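Local coordinates for molybdopterin-guanine dinucleotide biosynthesis protein B (Escherichia coli, PDB 1NP6) that binds GTP, hydrolyses it weakly, and may act as an adapter protein for efficient biosynthesis and use of the molybdopterin guanine dinucleotide cofactor, at residues A64-V69 with W75-E80; G38-T43 with S94-S99; E85-Q90 with E107-E112; L9-W14 with T20-K25. All coordinates share one frame; numbering follows the deposited sequence.

How the contacts relate
Contacts 1, 2 and 4 are buried; contact 3 is only partly so. Contacts 2 and 4 pack side chains against the parallel sheet, contact 2 on strand 37-42, outermost within this chain, and contact 4 on the more central strand 8-12. Contact 3 touches both: Glu-107 N lies 3.0 Å from Ile-40 O of contact 2, and Glu-107 OE2 lies 3.4 Å from Leu-23 CD2 of contact 4. Contacts 2 and 3 share helix 89-95. Contact 1 touches none of the others (nearest atoms about 6 Å from contact 2) and lies in a separate hairpin. Its chemistry is mainly backbone hydrogen bonding, whereas the other three rest on apolar packing. All four touch the second subunit.

Contact 1. Residues A64-V69 with W75-E80; sequences AAQTIV and WALMTE
The two arms of a beta hairpin, strands 66-70 and 74-80, pair here, with an angle of 167° between the axes of the short segments. Thr-67 and Met-78 form a hydrogen-bonded pair: Thr-67 N gives to Met-78 O at 3.0 Å, and Met-78 N to Thr-67 O at 2.7 Å. Val-69 and Ala-76 exchange bonds in the same reciprocal way, and Glu-80 N adds one to Ala-65 O (3.0 Å). The intervening pairs, Gln-66 with Thr-79 and Ile-68 with Leu-77, are non-hydrogen-bonded. On their face, Leu-77 CD1 packs at a slant on Ile-68 CG1 (3.7 Å). With CG1 beside the backbone N (chi1 -71°), Ile-68 CG2 falls anti to that N and approaches Trp-75 CE3 at 4.1 Å. Gln-66 and Thr-79 run alongside each other, with Gln-66 CG 3.9 Å from Thr-79 OG1. A water bound to Thr-79 OG1 (2.6 Å) donates weakly to Gln-66 OE1, which also bonds Asp-97 N of the second subunit. A leucine in place of Gln-66 would probably leave that subunit's Asp-97 amide without this acceptor. A second water joins Thr-67 OG1 to Ala-76 O. Helix 53-61 covers the face of Thr-67 and Met-78, where Arg-60 touches both and also salt-bridges Glu-80. Residues of both arms pair in parallel with a strand of the second subunit, so the hairpin belongs to a sheet continued across the homodimer interface.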
loop_
_atom_site.group_PDB
_atom_site.type_symbol
_atom_site.label_atom_id
_atom_site.label_comp_id
_atom_site.label_asym_id
_atom_site.label_seq_id
_atom_site.Cartn_x
_atom_site.Cartn_y
_atom_site.Cartn_z
ATOM N N ALA B 64 -13.106 -2.292 7.062
ATOM C CA ALA B 64 -11.653 -2.185 7.278
ATOM C C ALA B 64 -11.116 -0.888 6.656
ATOM O O ALA B 64 -11.272 -0.651 5.459
ATOM C CB ALA B 64 -10.906 -3.409 6.717
ATOM N N ALA B 65 -10.510 -0.042 7.483
ATOM C CA ALA B 65 -10.048 1.278 7.057
ATOM C C ALA B 65 -8.673 1.267 6.385
ATOM O O ALA B 65 -8.381 2.127 5.550
ATOM C CB ALA B 65 -10.021 2.243 8.266
ATOM N N GLN B 66 -7.819 0.346 6.813
ATOM C CA GLN B 66 -6.553 0.073 6.129
ATOM C C GLN B 66 -6.456 -1.437 5.925
ATOM O O GLN B 66 -6.819 -2.206 6.820
ATOM C CB GLN B 66 -5.356 0.564 6.946
ATOM C CG GLN B 66 -5.224 2.152 7.012
ATOM C CD GLN B 66 -4.080 2.621 7.874
ATOM O OE1 GLN B 66 -2.952 2.187 7.690
ATOM N NE2 GLN B 66 -4.361 3.536 8.803
ATOM N N THR B 67 -6.002 -1.849 4.739
ATOM C CA THR B 67 -5.762 -3.279 4.461
ATOM C C THR B 67 -4.368 -3.472 3.893
ATOM O O THR B 67 -3.861 -2.569 3.170
ATOM C CB THR B 67 -6.785 -3.860 3.439
ATOM O OG1 THR B 67 -6.812 -3.054 2.237
ATOM C CG2 THR B 67 -8.211 -3.788 3.980
ATOM N N ILE B 68 -3.776 -4.651 4.202
ATOM C CA ILE B 68 -2.623 -5.198 3.446
ATOM C C ILE B 68 -3.017 -6.583 2.907
ATOM O O ILE B 68 -3.555 -7.421 3.650
ATOM C CB ILE B 68 -1.308 -5.277 4.317
ATOM C CG1 ILE B 68 -0.743 -3.879 4.601
ATOM C CG2 ILE B 68 -0.141 -6.122 3.638
ATOM C CD1 ILE B 68 0.381 -3.870 5.641
ATOM N N VAL B 69 -2.739 -6.804 1.619
ATOM C CA VAL B 69 -2.791 -8.159 1.000
ATOM C C VAL B 69 -1.349 -8.498 0.576
ATOM O O VAL B 69 -0.741 -7.746 -0.214
ATOM C CB VAL B 69 -3.757 -8.215 -0.223
ATOM C CG1 VAL B 69 -3.792 -9.631 -0.840
ATOM C CG2 VAL B 69 -5.172 -7.789 0.157
ATOM N N TRP B 75 3.317 -7.192 -2.118
ATOM C CA TRP B 75 2.273 -6.861 -1.142
ATOM C C TRP B 75 1.780 -5.422 -1.394
ATOM O O TRP B 75 2.499 -4.627 -2.006
ATOM C CB TRP B 75 2.746 -7.118 0.309
ATOM C CG TRP B 75 3.948 -6.321 0.754
ATOM C CD1 TRP B 75 5.266 -6.680 0.650
ATOM C CD2 TRP B 75 3.935 -5.025 1.371
ATOM N NE1 TRP B 75 6.066 -5.696 1.176
ATOM C CE2 TRP B 75 5.272 -4.667 1.625
ATOM C CE3 TRP B 75 2.918 -4.133 1.746
ATOM C CZ2 TRP B 75 5.627 -3.451 2.223
ATOM C CZ3 TRP B 75 3.270 -2.927 2.340
ATOM C CH2 TRP B 75 4.615 -2.597 2.573
ATOM N N ALA B 76 0.551 -5.117 -0.957
ATOM C CA ALA B 76 -0.105 -3.851 -1.254
ATOM C C ALA B 76 -0.849 -3.339 -0.019
ATOM O O ALA B 76 -1.599 -4.084 0.609
ATOM C CB ALA B 76 -1.117 -4.006 -2.423
ATOM N N LEU B 77 -0.634 -2.070 0.306
ATOM C CA LEU B 77 -1.376 -1.408 1.389
ATOM C C LEU B 77 -2.473 -0.507 0.785
ATOM O O LEU B 77 -2.223 0.189 -0.201
ATOM C CB LEU B 77 -0.387 -0.594 2.227
ATOM C CG LEU B 77 -1.058 0.399 3.210
ATOM C CD1 LEU B 77 -1.667 -0.314 4.423
ATOM C CD2 LEU B 77 0.000 1.419 3.611
ATOM N N MET B 78 -3.704 -0.564 1.307
ATOM C CA MET B 78 -4.716 0.398 0.887
ATOM C C MET B 78 -5.200 1.194 2.114
ATOM O O MET B 78 -5.399 0.607 3.164
ATOM C CB MET B 78 -5.880 -0.278 0.167
ATOM C CG MET B 78 -6.894 0.707 -0.465
ATOM S SD MET B 78 -6.383 1.604 -1.929
ATOM C CE MET B 78 -6.440 0.206 -3.220
ATOM N N THR B 79 -5.346 2.509 1.950
ATOM C CA THR B 79 -5.825 3.427 3.017
ATOM C C THR B 79 -7.069 4.156 2.501
ATOM O O THR B 79 -7.002 4.934 1.556
ATOM C CB THR B 79 -4.713 4.429 3.414
ATOM O OG1 THR B 79 -3.559 3.722 3.896
ATOM C CG2 THR B 79 -5.137 5.322 4.636
ATOM N N GLU B 80 -8.216 3.877 3.110
ATOM C CA GLU B 80 -9.469 4.550 2.761
ATOM C C GLU B 80 -9.455 5.990 3.319
ATOM O O GLU B 80 -9.158 6.185 4.502
ATOM C CB GLU B 80 -10.658 3.750 3.332
ATOM C CG GLU B 80 -11.956 3.865 2.546
ATOM C CD GLU B 80 -12.030 2.982 1.310
ATOM O OE1 GLU B 80 -11.014 2.355 0.901
ATOM O OE2 GLU B 80 -13.134 2.923 0.725
HETATM O O HOH W 1 -1.949 4.390 5.834
HETATM O O HOH W 2 -4.660 -3.981 0.580
#

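Contact 2. Residues G38-T43 with S94-S99; sequences GLIKHT and SRMDTS
Met-96 reaches from segment 94-99 to strand 37-42 and carries the whole contact. Taken in order, the segment starts at the weakly bonded end of helix 89-95, where Ser-94 OG is hydrogen-bonded back to Phe-91 O. Arg-95 turns to the second subunit and packs on Met-96 of that chain. The CB of Met-96 points toward strand 37-42. Its CG lies beside the backbone N (chi1 -76°), its chain is extended at chi2, and a bend at chi3 lays the terminal methyl against the strand. Met-96 CE comes to 3.4 Å from Leu-39 O and 4.3 Å from Gly-38 CA. The thioether end crosses Ile-40 at a slant, with Ile-40 CG1 at 4.0 Å from Met-96 CE and 4.1 Å from Met-96 SD. Gly-38 suits this close fit, since a beta carbon built on it would stand 3.3 Å from Met-96 CE. Beyond the methionine the chain turns polar. Asp-97 OD1 receives Ser-99 OG at 2.9 Å, on the syn side but 35° out of the carboxylate plane, which ties Asp-97 to the 3-10 segment that begins at Thr-98. Ser-99 is predicted to belong to the GTP site, although this contact itself is apolar packing. Ile-104 of the adjacent strand touches both Ile-40 and Met-96. Strands 37-42 and 103-107 lie parallel and next to each other, and helix 89-95 and Met-96 belong to the long connection between them, as in a beta-alpha-beta crossover of the P-loop NTPase fold.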
loop_
_atom_site.group_PDB
_atom_site.type_symbol
_atom_site.label_atom_id
_atom_site.label_comp_id
_atom_site.label_asym_id
_atom_site.label_seq_id
_atom_site.Cartn_x
_atom_site.Cartn_y
_atom_site.Cartn_z
ATOM N N GLY B 38 11.666 4.942 -6.734
ATOM C CA GLY B 38 10.266 4.924 -6.316
ATOM C C GLY B 38 9.448 5.857 -7.203
ATOM O O GLY B 38 10.003 6.726 -7.901
ATOM N N LEU B 39 8.126 5.693 -7.148
ATOM C CA LEU B 39 7.181 6.502 -7.904
ATOM C C LEU B 39 5.941 6.856 -7.067
ATOM O O LEU B 39 5.316 5.974 -6.458
ATOM C CB LEU B 39 6.706 5.767 -9.157
ATOM C CG LEU B 39 5.693 6.512 -10.059
ATOM C CD1 LEU B 39 6.298 7.747 -10.718
ATOM C CD2 LEU B 39 5.167 5.579 -11.136
ATOM N N ILE B 40 5.596 8.141 -7.052
ATOM C CA ILE B 40 4.333 8.604 -6.455
ATOM C C ILE B 40 3.499 9.277 -7.558
ATOM O O ILE B 40 3.954 10.217 -8.222
ATOM C CB ILE B 40 4.603 9.601 -5.294
ATOM C CG1 ILE B 40 5.540 8.980 -4.245
ATOM C CG2 ILE B 40 3.266 10.063 -4.695
ATOM C CD1 ILE B 40 5.901 9.937 -3.016
ATOM N N LYS B 41 2.280 8.794 -7.748
ATOM C CA LYS B 41 1.439 9.214 -8.866
ATOM C C LYS B 41 0.025 9.560 -8.381
ATOM O O LYS B 41 -0.487 8.932 -7.452
ATOM C CB LYS B 41 1.359 8.056 -9.877
ATOM C CG LYS B 41 0.562 8.334 -11.158
ATOM C CD LYS B 41 0.548 7.116 -12.092
ATOM C CE LYS B 41 -0.754 7.040 -12.904
ATOM N NZ LYS B 41 -0.731 7.836 -14.180
ATOM N N HIS B 42 -0.599 10.545 -9.020
ATOM C CA HIS B 42 -2.029 10.829 -8.848
ATOM C C HIS B 42 -2.860 10.217 -9.980
ATOM O O HIS B 42 -2.414 10.180 -11.129
ATOM C CB HIS B 42 -2.250 12.340 -8.807
ATOM C CG HIS B 42 -3.620 12.739 -8.355
ATOM N ND1 HIS B 42 -4.611 13.123 -9.234
ATOM C CD2 HIS B 42 -4.159 12.827 -7.117
ATOM C CE1 HIS B 42 -5.703 13.428 -8.556
ATOM N NE2 HIS B 42 -5.456 13.259 -7.271
ATOM N N THR B 43 -4.059 9.724 -9.651
ATOM C CA THR B 43 -4.978 9.184 -10.649
ATOM C C THR B 43 -6.414 9.662 -10.402
ATOM O O THR B 43 -6.792 9.950 -9.266
ATOM C CB THR B 43 -4.874 7.607 -10.732
ATOM O OG1 THR B 43 -5.582 7.130 -11.883
ATOM C CG2 THR B 43 -5.578 6.900 -9.567
ATOM N N SER B 94 7.405 9.515 3.027
ATOM C CA SER B 94 7.796 8.889 4.302
ATOM C C SER B 94 7.142 7.520 4.588
ATOM O O SER B 94 7.624 6.792 5.451
ATOM C CB SER B 94 7.519 9.838 5.492
ATOM O OG SER B 94 6.189 9.668 5.945
ATOM N N ARG B 95 6.030 7.187 3.927
ATOM C CA ARG B 95 5.420 5.855 4.120
ATOM C C ARG B 95 6.100 4.796 3.241
ATOM O O ARG B 95 5.875 3.591 3.424
ATOM C CB ARG B 95 3.912 5.862 3.858
ATOM C CG ARG B 95 3.097 6.936 4.641
ATOM C CD ARG B 95 3.395 7.020 6.131
ATOM N NE ARG B 95 2.954 5.836 6.873
ATOM C CZ ARG B 95 3.303 5.544 8.121
ATOM N NH1 ARG B 95 4.106 6.357 8.803
ATOM N NH2 ARG B 95 2.844 4.436 8.699
ATOM N N MET B 96 6.945 5.244 2.315
ATOM C CA MET B 96 7.790 4.323 1.518
ATOM C C MET B 96 8.947 3.770 2.356
ATOM O O MET B 96 9.361 4.407 3.334
ATOM C CB MET B 96 8.327 5.026 0.255
ATOM C CG MET B 96 7.275 5.182 -0.846
ATOM S SD MET B 96 7.808 6.148 -2.291
ATOM C CE MET B 96 7.042 5.324 -3.574
ATOM N N ASP B 97 9.449 2.583 1.994
ATOM C CA ASP B 97 10.617 1.996 2.656
ATOM C C ASP B 97 11.873 2.508 1.940
ATOM O O ASP B 97 12.340 1.907 0.950
ATOM C CB ASP B 97 10.534 0.449 2.639
ATOM C CG ASP B 97 11.691 -0.232 3.390
ATOM O OD1 ASP B 97 12.529 0.473 3.994
ATOM O OD2 ASP B 97 11.843 -1.481 3.423
ATOM N N THR B 98 12.410 3.626 2.436
ATOM C CA THR B 98 13.489 4.350 1.741
ATOM C C THR B 98 14.865 3.723 1.925
ATOM O O THR B 98 15.827 4.115 1.254
ATOM C CB THR B 98 13.536 5.852 2.160
ATOM O OG1 THR B 98 13.214 5.976 3.554
ATOM C CG2 THR B 98 12.438 6.641 1.457
ATOM N N SER B 99 14.949 2.755 2.832
ATOM C CA SER B 99 16.143 1.938 3.003
ATOM C C SER B 99 16.485 1.131 1.736
ATOM O O SER B 99 17.619 0.676 1.582
ATOM C CB SER B 99 15.972 1.003 4.213
ATOM O OG SER B 99 15.387 -0.242 3.846
#

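Contact 3. Residues E85-Q90 with E107-E112; sequences EELDLQ and EGFKHE
Glu-85 OE2 is hydrogen-bonded to His-42 NE2 of strand 37-42, tying the chain ahead of helix 89-95 to the sheet of this P-loop NTPase fold, beside the ring of Phe-109, which Leu-87 and Leu-89 of the same segment touch. The contact itself is apolar: Phe-109, in the loop after strand 103-107, is met by the two leucines on different sides of its ring. Leu-89 CD2 lies over one face, 4.2 Å from the Phe-109 ring centroid and 12° off the normal, which meets the geometry of a CH-pi contact. Leu-87 CD2 comes instead at the edge, near the ring plane, 4.0 Å from Phe-109 CD2. A chi1 of -69° sets Phe-109 CG anti to its carbonyl carbon and directs the ring toward segment 85-90. Beyond this pair, His-42 and Ile-40 also touch the ring, as does Ala-70 of the second subunit. Asp-88 occupies the N-cap of helix 89-95, its OD1 taking the amide of Phe-91, and so fixes the helix start from which Leu-89 projects. The loop after strand 103-107 carries a weak bond of its own, from Phe-109 N to Glu-112 OE2 (3.4 Å). The other branch of Leu-89 faces the backbone at Glu-112, with Leu-89 CD1 4.3 Å from Glu-112 CA.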
loop_
_atom_site.group_PDB
_atom_site.type_symbol
_atom_site.label_atom_id
_atom_site.label_comp_id
_atom_site.label_asym_id
_atom_site.label_seq_id
_atom_site.Cartn_x
_atom_site.Cartn_y
_atom_site.Cartn_z
ATOM N N GLU B 85 -9.087 13.774 0.617
ATOM C CA GLU B 85 -7.998 13.203 -0.168
ATOM C C GLU B 85 -6.628 13.409 0.489
ATOM O O GLU B 85 -6.370 14.455 1.097
ATOM C CB GLU B 85 -8.005 13.831 -1.565
ATOM C CG GLU B 85 -7.094 13.150 -2.577
ATOM C CD GLU B 85 -7.146 13.801 -3.942
ATOM O OE1 GLU B 85 -7.758 14.878 -4.070
ATOM O OE2 GLU B 85 -6.572 13.235 -4.895
ATOM N N GLU B 86 -5.759 12.405 0.365
ATOM C CA GLU B 86 -4.361 12.531 0.797
ATOM C C GLU B 86 -3.478 13.176 -0.288
ATOM O O GLU B 86 -3.194 12.556 -1.317
ATOM C CB GLU B 86 -3.787 11.157 1.202
ATOM C CG GLU B 86 -2.393 11.233 1.816
ATOM C CD GLU B 86 -2.385 12.016 3.124
ATOM O OE1 GLU B 86 -1.846 13.142 3.138
ATOM O OE2 GLU B 86 -2.926 11.508 4.129
ATOM N N LEU B 87 -3.030 14.408 -0.046
ATOM C CA LEU B 87 -2.171 15.118 -1.000
ATOM C C LEU B 87 -0.856 15.631 -0.406
ATOM O O LEU B 87 -0.162 16.435 -1.022
ATOM C CB LEU B 87 -2.930 16.275 -1.657
ATOM C CG LEU B 87 -4.189 15.974 -2.474
ATOM C CD1 LEU B 87 -4.994 17.258 -2.639
ATOM C CD2 LEU B 87 -3.847 15.384 -3.837
ATOM N N ASP B 88 -0.519 15.157 0.785
ATOM C CA ASP B 88 0.696 15.569 1.496
ATOM C C ASP B 88 1.860 14.732 0.972
ATOM O O ASP B 88 2.027 13.582 1.371
ATOM C CB ASP B 88 0.460 15.331 2.988
ATOM C CG ASP B 88 1.550 15.903 3.891
ATOM O OD1 ASP B 88 2.728 16.040 3.485
ATOM O OD2 ASP B 88 1.301 16.204 5.077
ATOM N N LEU B 89 2.638 15.317 0.063
ATOM C CA LEU B 89 3.771 14.655 -0.595
ATOM C C LEU B 89 4.850 14.139 0.340
ATOM O O LEU B 89 5.367 13.042 0.145
ATOM C CB LEU B 89 4.420 15.587 -1.627
ATOM C CG LEU B 89 3.843 15.633 -3.044
ATOM C CD1 LEU B 89 4.747 16.457 -3.951
ATOM C CD2 LEU B 89 3.630 14.233 -3.616
ATOM N N GLN B 90 5.222 14.926 1.343
ATOM C CA GLN B 90 6.276 14.470 2.251
ATOM C C GLN B 90 5.787 13.339 3.147
ATOM O O GLN B 90 6.578 12.463 3.526
ATOM C CB GLN B 90 6.873 15.618 3.095
ATOM C CG GLN B 90 7.665 16.677 2.290
ATOM C CD GLN B 90 9.017 16.196 1.730
ATOM O OE1 GLN B 90 9.637 16.904 0.935
ATOM N NE2 GLN B 90 9.469 15.012 2.142
ATOM N N GLU B 107 4.622 12.502 -10.020
ATOM C CA GLU B 107 3.840 12.825 -11.223
ATOM C C GLU B 107 2.301 12.937 -11.030
ATOM O O GLU B 107 1.699 12.169 -10.282
ATOM C CB GLU B 107 4.137 11.752 -12.281
ATOM C CG GLU B 107 3.118 11.673 -13.392
ATOM C CD GLU B 107 3.113 10.323 -14.056
ATOM O OE1 GLU B 107 3.030 9.307 -13.334
ATOM O OE2 GLU B 107 3.208 10.289 -15.298
ATOM N N GLY B 108 1.676 13.894 -11.720
ATOM C CA GLY B 108 0.220 13.967 -11.827
ATOM C C GLY B 108 -0.514 14.832 -10.806
ATOM O O GLY B 108 -1.743 14.979 -10.878
ATOM N N PHE B 109 0.232 15.402 -9.864
ATOM C CA PHE B 109 -0.340 16.275 -8.828
ATOM C C PHE B 109 -0.476 17.727 -9.304
ATOM O O PHE B 109 0.402 18.251 -9.998
ATOM C CB PHE B 109 0.506 16.222 -7.547
ATOM C CG PHE B 109 0.440 14.887 -6.819
ATOM C CD1 PHE B 109 1.299 13.840 -7.168
ATOM C CD2 PHE B 109 -0.474 14.681 -5.785
ATOM C CE1 PHE B 109 1.232 12.603 -6.516
ATOM C CE2 PHE B 109 -0.544 13.452 -5.117
ATOM C CZ PHE B 109 0.312 12.412 -5.483
ATOM N N LYS B 110 -1.584 18.363 -8.924
ATOM C CA LYS B 110 -1.840 19.775 -9.232
ATOM C C LYS B 110 -0.765 20.684 -8.637
ATOM O O LYS B 110 -0.292 21.612 -9.298
ATOM C CB LYS B 110 -3.213 20.191 -8.695
ATOM C CG LYS B 110 -4.137 20.825 -9.725
ATOM C CD LYS B 110 -5.489 21.189 -9.109
ATOM C CE LYS B 110 -6.500 20.056 -9.258
ATOM N NZ LYS B 110 -6.406 19.081 -8.134
ATOM N N HIS B 111 -0.378 20.405 -7.393
ATOM C CA HIS B 111 0.655 21.177 -6.717
ATOM C C HIS B 111 1.812 20.289 -6.272
ATOM O O HIS B 111 1.626 19.368 -5.464
ATOM C CB HIS B 111 0.059 21.938 -5.536
ATOM C CG HIS B 111 -0.993 22.931 -5.932
ATOM N ND1 HIS B 111 -0.750 24.286 -5.996
ATOM C CD2 HIS B 111 -2.289 22.762 -6.288
ATOM C CE1 HIS B 111 -1.854 24.910 -6.371
ATOM N NE2 HIS B 111 -2.801 24.008 -6.555
ATOM N N GLU B 112 2.998 20.566 -6.821
ATOM C CA GLU B 112 4.230 19.813 -6.530
ATOM C C GLU B 112 5.414 20.747 -6.292
ATOM O O GLU B 112 6.033 21.242 -7.241
ATOM C CB GLU B 112 4.561 18.816 -7.660
ATOM C CG GLU B 112 3.457 18.653 -8.687
ATOM C CD GLU B 112 3.734 17.558 -9.696
ATOM O OE1 GLU B 112 4.168 17.893 -10.819
ATOM O OE2 GLU B 112 3.493 16.379 -9.368
#

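Contact 4. Residues L9-W14 with T20-K25; sequences LAFAAW and TTLLKK. With SO4 (sulfate ion), chain D.
Phe-11 presents one face of its ring to Leu-23, and the two side chains cross at a slant. Leu-23 CD1 sits 3.7 Å above the plane of the Phe-11 ring, displaced toward the rim, and 4.0 Å from its centroid. The line to the centroid makes 20° with the ring normal, so the methyl forms a CH-pi contact. The ring atom nearest to Leu-23 CD1 is Phe-11 CD1, at 3.8 Å. A chi1 of -83° puts Phe-11 CG beside the backbone N and turns the ring toward helix 19-32. Leu-22 adds a looser touch, its CD2 lying 4.4 Å from Phe-11 CE2. Near the start of the same helix, Thr-20 N donates to sulfate O1 at 3.1 Å along an almost straight bond (175°). Amides of Gly-16, Gly-18 and Lys-19 also bind this sulfate, which probably came from the crystallisation liquor. Backbone amides gathered round an anion between strand and helix are typical of a Walker A P-loop, so the sulfate probably marks a phosphate position of GTP, for which residues 16-20 are the inferred site. Phe-11 and the two leucines join strand 8-12 to helix 19-32, the strand and helix that the P-loop connects. Around them, Phe-11 also touches Leu-105 of strand 103-107 and Ile-117 of strand 116-120, Leu-22 meets Leu-161 of helix 158-170, and Leu-23 packs on Leu-59 of the second subunit.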
loop_
_atom_site.group_PDB
_atom_site.type_symbol
_atom_site.label_atom_id
_atom_site.label_comp_id
_atom_site.label_asym_id
_atom_site.label_seq_id
_atom_site.Cartn_x
_atom_site.Cartn_y
_atom_site.Cartn_z
ATOM N N LEU B 9 11.951 14.021 -7.010
ATOM C CA LEU B 9 12.031 14.740 -8.288
ATOM C C LEU B 9 10.725 14.643 -9.083
ATOM O O LEU B 9 10.278 13.543 -9.435
ATOM C CB LEU B 9 13.200 14.199 -9.141
ATOM C CG LEU B 9 13.399 14.811 -10.539
ATOM C CD1 LEU B 9 13.888 16.276 -10.474
ATOM C CD2 LEU B 9 14.368 13.959 -11.358
ATOM N N ALA B 10 10.114 15.787 -9.378
ATOM C CA ALA B 10 8.859 15.793 -10.132
ATOM C C ALA B 10 9.077 15.993 -11.631
ATOM O O ALA B 10 10.028 16.655 -12.048
ATOM C CB ALA B 10 7.911 16.865 -9.598
ATOM N N PHE B 11 8.169 15.428 -12.418
ATOM C CA PHE B 11 8.068 15.675 -13.845
ATOM C C PHE B 11 6.734 16.348 -14.114
ATOM O O PHE B 11 5.681 15.833 -13.729
ATOM C CB PHE B 11 8.190 14.357 -14.636
ATOM C CG PHE B 11 9.621 13.935 -14.867
ATOM C CD1 PHE B 11 10.322 13.268 -13.880
ATOM C CD2 PHE B 11 10.279 14.268 -16.041
ATOM C CE1 PHE B 11 11.649 12.923 -14.059
ATOM C CE2 PHE B 11 11.610 13.916 -16.232
ATOM C CZ PHE B 11 12.290 13.241 -15.245
ATOM N N ALA B 12 6.782 17.514 -14.750
ATOM C CA ALA B 12 5.582 18.305 -14.924
ATOM C C ALA B 12 5.358 18.693 -16.373
ATOM O O ALA B 12 6.295 19.084 -17.069
ATOM C CB ALA B 12 5.637 19.560 -14.018
ATOM N N ALA B 13 4.101 18.592 -16.810
ATOM C CA ALA B 13 3.678 18.957 -18.160
ATOM C C ALA B 13 2.158 19.088 -18.259
ATOM O O ALA B 13 1.417 18.469 -17.482
ATOM C CB ALA B 13 4.188 17.934 -19.200
ATOM N N TRP B 14 1.702 19.900 -19.210
ATOM C CA TRP B 14 0.288 19.942 -19.594
ATOM C C TRP B 14 -0.148 18.564 -20.072
ATOM O O TRP B 14 0.633 17.858 -20.707
ATOM C CB TRP B 14 0.068 20.908 -20.764
ATOM C CG TRP B 14 0.376 22.366 -20.516
ATOM C CD1 TRP B 14 -0.215 23.201 -19.589
ATOM C CD2 TRP B 14 1.325 23.171 -21.229
ATOM N NE1 TRP B 14 0.322 24.462 -19.686
ATOM C CE2 TRP B 14 1.269 24.478 -20.678
ATOM C CE3 TRP B 14 2.222 22.926 -22.275
ATOM C CZ2 TRP B 14 2.079 25.528 -21.142
ATOM C CZ3 TRP B 14 3.036 23.970 -22.731
ATOM C CH2 TRP B 14 2.953 25.254 -22.162
ATOM N N THR B 20 3.603 10.398 -18.859
ATOM C CA THR B 20 3.606 8.979 -18.433
ATOM C C THR B 20 4.408 8.083 -19.399
ATOM O O THR B 20 5.137 7.170 -18.973
ATOM C CB THR B 20 2.174 8.400 -18.172
ATOM O OG1 THR B 20 1.607 7.908 -19.394
ATOM C CG2 THR B 20 1.188 9.472 -17.686
ATOM N N THR B 21 4.287 8.384 -20.688
ATOM C CA THR B 21 5.045 7.721 -21.749
ATOM C C THR B 21 6.564 7.882 -21.577
ATOM O O THR B 21 7.327 6.936 -21.789
ATOM C CB THR B 21 4.583 8.275 -23.121
ATOM O OG1 THR B 21 3.351 7.646 -23.490
ATOM C CG2 THR B 21 5.547 7.923 -24.257
ATOM N N LEU B 22 6.988 9.089 -21.205
ATOM C CA LEU B 22 8.385 9.387 -20.942
ATOM C C LEU B 22 8.879 8.599 -19.735
ATOM O O LEU B 22 9.934 7.980 -19.800
ATOM C CB LEU B 22 8.598 10.903 -20.731
ATOM C CG LEU B 22 10.065 11.324 -20.508
ATOM C CD1 LEU B 22 10.969 10.891 -21.661
ATOM C CD2 LEU B 22 10.197 12.814 -20.286
ATOM N N LEU B 23 8.122 8.648 -18.634
ATOM C CA LEU B 23 8.457 7.919 -17.403
ATOM C C LEU B 23 8.536 6.403 -17.630
ATOM O O LEU B 23 9.363 5.720 -17.017
ATOM C CB LEU B 23 7.476 8.250 -16.291
ATOM C CG LEU B 23 7.823 9.274 -15.209
ATOM C CD1 LEU B 23 9.030 10.150 -15.518
ATOM C CD2 LEU B 23 6.591 10.116 -14.840
ATOM N N LYS B 24 7.697 5.897 -18.535
ATOM C CA LYS B 24 7.688 4.483 -18.940
ATOM C C LYS B 24 9.021 3.995 -19.481
ATOM O O LYS B 24 9.357 2.828 -19.292
ATOM C CB LYS B 24 6.598 4.215 -19.988
ATOM C CG LYS B 24 5.251 3.881 -19.404
ATOM C CD LYS B 24 4.481 2.935 -20.313
ATOM C CE LYS B 24 3.044 3.395 -20.517
ATOM N NZ LYS B 24 2.606 3.199 -21.929
ATOM N N LYS B 25 9.772 4.880 -20.146
ATOM C CA LYS B 25 11.115 4.572 -20.667
ATOM C C LYS B 25 12.285 5.033 -19.780
ATOM O O LYS B 25 13.382 4.484 -19.856
ATOM C CB LYS B 25 11.326 5.170 -22.067
ATOM C CG LYS B 25 10.071 5.371 -22.903
ATOM C CD LYS B 25 10.409 5.422 -24.381
ATOM C CE LYS B 25 10.764 6.832 -24.826
ATOM N NZ LYS B 25 11.673 6.846 -26.013
HETATM S S SO4 D . 0.595 13.113 -20.450
HETATM O O1 SO4 D . 0.996 11.913 -19.732
HETATM O O2 SO4 D . 1.549 14.208 -20.218
HETATM O O3 SO4 D . 0.571 12.787 -21.867
HETATM O O4 SO4 D . -0.729 13.530 -20.013
#